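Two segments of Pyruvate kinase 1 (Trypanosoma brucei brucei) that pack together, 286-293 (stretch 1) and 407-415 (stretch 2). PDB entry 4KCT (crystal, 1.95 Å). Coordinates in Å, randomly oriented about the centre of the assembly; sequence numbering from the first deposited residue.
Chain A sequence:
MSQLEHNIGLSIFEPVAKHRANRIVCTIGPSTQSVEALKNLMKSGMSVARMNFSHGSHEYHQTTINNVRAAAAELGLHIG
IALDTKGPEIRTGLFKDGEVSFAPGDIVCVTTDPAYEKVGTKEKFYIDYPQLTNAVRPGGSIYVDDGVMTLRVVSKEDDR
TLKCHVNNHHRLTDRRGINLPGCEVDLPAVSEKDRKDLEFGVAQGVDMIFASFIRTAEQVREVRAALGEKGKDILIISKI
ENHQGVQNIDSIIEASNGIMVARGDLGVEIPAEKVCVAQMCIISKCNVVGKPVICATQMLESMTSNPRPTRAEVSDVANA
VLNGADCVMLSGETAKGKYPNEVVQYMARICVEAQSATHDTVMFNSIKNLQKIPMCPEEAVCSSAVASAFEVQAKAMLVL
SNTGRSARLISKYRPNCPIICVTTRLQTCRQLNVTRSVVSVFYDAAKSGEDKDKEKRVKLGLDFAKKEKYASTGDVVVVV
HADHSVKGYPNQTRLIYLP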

# COMPACT_ATOMS: atom_id res chain seq x y z
N CYS A 286 16.36 -11.12 -11.78
CA CYS A 286 17.66 -10.45 -11.91
C CYS A 286 17.68 -9.06 -11.26
O CYS A 286 18.69 -8.67 -10.67
CB CYS A 286 18.08 -10.34 -13.39
SG CYS A 286 18.54 -11.94 -14.10
N ASN A 287 16.62 -8.29 -11.45
CA ASN A 287 16.48 -7.00 -10.79
C ASN A 287 16.58 -7.15 -9.26
O ASN A 287 17.20 -6.31 -8.58
CB ASN A 287 15.14 -6.33 -11.12
CG ASN A 287 15.00 -5.91 -12.59
OD1 ASN A 287 13.91 -5.58 -13.03
ND2 ASN A 287 16.10 -5.95 -13.36
N VAL A 288 15.87 -8.13 -8.71
CA VAL A 288 15.81 -8.27 -7.25
C VAL A 288 17.19 -8.57 -6.63
O VAL A 288 17.50 -8.09 -5.53
CB VAL A 288 14.75 -9.35 -6.80
CG1 VAL A 288 15.01 -9.78 -5.36
CG2 VAL A 288 13.34 -8.78 -6.93
N VAL A 289 18.03 -9.35 -7.32
CA VAL A 289 19.37 -9.59 -6.83
C VAL A 289 20.39 -8.57 -7.33
O VAL A 289 21.50 -8.57 -6.88
CB VAL A 289 19.89 -11.05 -7.09
CG1 VAL A 289 18.90 -12.09 -6.56
CG2 VAL A 289 20.12 -11.27 -8.55
N GLY A 290 20.02 -7.75 -8.30
CA GLY A 290 20.97 -6.75 -8.82
C GLY A 290 22.06 -7.27 -9.76
O GLY A 290 23.23 -6.81 -9.70
N LYS A 291 21.71 -8.21 -10.64
CA LYS A 291 22.62 -8.66 -11.70
C LYS A 291 22.06 -8.31 -13.07
O LYS A 291 20.83 -8.34 -13.29
CB LYS A 291 22.88 -10.17 -11.60
CG LYS A 291 23.63 -10.57 -10.32
CD LYS A 291 23.96 -12.05 -10.27
CE LYS A 291 25.10 -12.30 -9.26
NZ LYS A 291 25.21 -13.73 -8.92
N PRO A 292 22.95 -7.96 -14.01
CA PRO A 292 22.48 -7.42 -15.29
C PRO A 292 21.73 -8.48 -16.12
O PRO A 292 22.03 -9.68 -16.03
CB PRO A 292 23.78 -7.00 -16.00
CG PRO A 292 24.90 -7.61 -15.21
CD PRO A 292 24.38 -7.69 -13.79
N VAL A 293 20.72 -8.04 -16.84
CA VAL A 293 19.92 -8.96 -17.65
C VAL A 293 19.65 -8.34 -19.02
O VAL A 293 19.47 -7.13 -19.13
CB VAL A 293 18.61 -9.41 -16.93
CG1 VAL A 293 17.66 -8.23 -16.65
CG2 VAL A 293 17.87 -10.50 -17.75
N ALA A 407 29.18 0.03 -8.50
CA ALA A 407 28.35 0.65 -9.56
C ALA A 407 27.10 -0.18 -9.83
O ALA A 407 26.00 0.37 -10.03
CB ALA A 407 29.15 0.87 -10.84
N ARG A 408 27.27 -1.50 -9.96
CA ARG A 408 26.12 -2.39 -10.13
C ARG A 408 25.14 -2.32 -8.94
O ARG A 408 23.94 -2.49 -9.11
CB ARG A 408 26.58 -3.84 -10.37
CG ARG A 408 27.22 -4.04 -11.76
CD ARG A 408 27.48 -5.53 -12.05
NE ARG A 408 28.68 -5.99 -11.37
CZ ARG A 408 29.92 -5.84 -11.84
NH1 ARG A 408 30.15 -5.29 -13.05
NH2 ARG A 408 30.93 -6.21 -11.10
N LEU A 409 25.67 -2.14 -7.74
CA LEU A 409 24.84 -2.05 -6.55
C LEU A 409 23.97 -0.78 -6.53
O LEU A 409 22.84 -0.81 -6.08
CB LEU A 409 25.73 -2.09 -5.29
CG LEU A 409 25.11 -2.52 -3.96
CD1 LEU A 409 24.24 -3.80 -4.11
CD2 LEU A 409 26.23 -2.74 -2.93
N ILE A 410 24.51 0.33 -6.99
CA ILE A 410 23.71 1.54 -7.19
C ILE A 410 22.69 1.39 -8.32
O ILE A 410 21.51 1.71 -8.14
CB ILE A 410 24.58 2.75 -7.48
CG1 ILE A 410 25.44 3.06 -6.23
CG2 ILE A 410 23.72 3.96 -7.87
CD1 ILE A 410 26.44 4.20 -6.47
N SER A 411 23.12 0.84 -9.45
CA SER A 411 22.19 0.58 -10.56
C SER A 411 21.05 -0.37 -10.16
O SER A 411 19.92 -0.25 -10.66
CB SER A 411 22.95 0.01 -11.78
OG SER A 411 22.05 -0.16 -12.89
N LYS A 412 21.33 -1.28 -9.24
CA LYS A 412 20.31 -2.22 -8.78
C LYS A 412 19.06 -1.45 -8.29
O LYS A 412 17.92 -1.92 -8.44
CB LYS A 412 20.88 -3.08 -7.64
CG LYS A 412 19.84 -3.84 -6.85
CD LYS A 412 20.53 -4.73 -5.79
CE LYS A 412 19.49 -5.59 -5.07
NZ LYS A 412 20.13 -6.50 -4.08
N TYR A 413 19.28 -0.28 -7.69
CA TYR A 413 18.16 0.50 -7.10
C TYR A 413 17.55 1.50 -8.08
O TYR A 413 16.58 2.19 -7.74
CB TYR A 413 18.58 1.16 -5.78
CG TYR A 413 18.72 0.14 -4.68
CD1 TYR A 413 17.57 -0.40 -4.06
CD2 TYR A 413 19.92 -0.54 -4.50
CE1 TYR A 413 17.67 -1.43 -3.12
CE2 TYR A 413 20.01 -1.62 -3.61
CZ TYR A 413 18.87 -2.07 -2.95
OH TYR A 413 18.95 -3.17 -2.11
N ARG A 414 17.99 1.43 -9.34
CA ARG A 414 17.24 2.05 -10.43
C ARG A 414 17.02 3.58 -10.21
O ARG A 414 15.89 4.04 -10.21
CB ARG A 414 15.88 1.34 -10.61
CG ARG A 414 15.98 -0.12 -11.12
CD ARG A 414 17.12 -0.31 -12.09
NE ARG A 414 16.94 -1.45 -13.02
CZ ARG A 414 17.95 -2.17 -13.52
NH1 ARG A 414 17.72 -3.06 -14.50
NH2 ARG A 414 19.21 -1.91 -13.16
N PRO A 415 18.10 4.34 -9.99
CA PRO A 415 17.92 5.79 -10.01
C PRO A 415 17.39 6.27 -11.37
O PRO A 415 17.49 5.54 -12.38
CB PRO A 415 19.35 6.32 -9.77
CG PRO A 415 20.26 5.24 -10.27
CD PRO A 415 19.52 3.95 -9.91
O HOH W 1 17.71 -4.06 -10.04
O HOH W 2 23.05 -7.11 -5.33
O HOH W 3 22.78 -3.78 -11.29

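Both stretches carry the end of a helix, and the backbones come closest at Gly-290 and Lys-412, whose CA atoms lie 4.6 Å apart. Gly-290 is the first residue to leave the helical conformation of stretch 1. Its phi of 77° favours glycine, and contact with the other stretch adds a second reason: a CB here would fall 2.5 Å from Lys-412 CD, a clash. Without one, Gly-290 CA rests 3.7 Å from Lys-412 CD.

Lys-412 is the centre of the contact, which buries 281 Å², both sides summed, and has the largest covered area. All four of its chi angles are t, so the extended chain runs past Val-288 O and Val-289 O, which accept no backbone hydrogen bond within the stretch. Its CE approaches Val-288 O at 3.2 Å, and its NZ reaches water 2, which donates to Val-289 O. A long aliphatic chain with a charged tip suits this path.

No clear direct hydrogen bond joins the stretches, but water links them. Water 1 donates to both Asn-287 O and Lys-412 O, at 2.7 Å each. Beyond the glycine, Arg-408 CD packs 4.2 Å from Pro-292 CD: arginine's methylenes suit the proline ring while its guanidinium bonds elsewhere in the structure. Arg-414 NH2 donates to Ser-411 O (3.1 Å), bracing the guanidinium. Arg-414 NH1 lies 3.5 Å from Asn-287 ND2, two donors whose hydrogen bonds are met elsewhere.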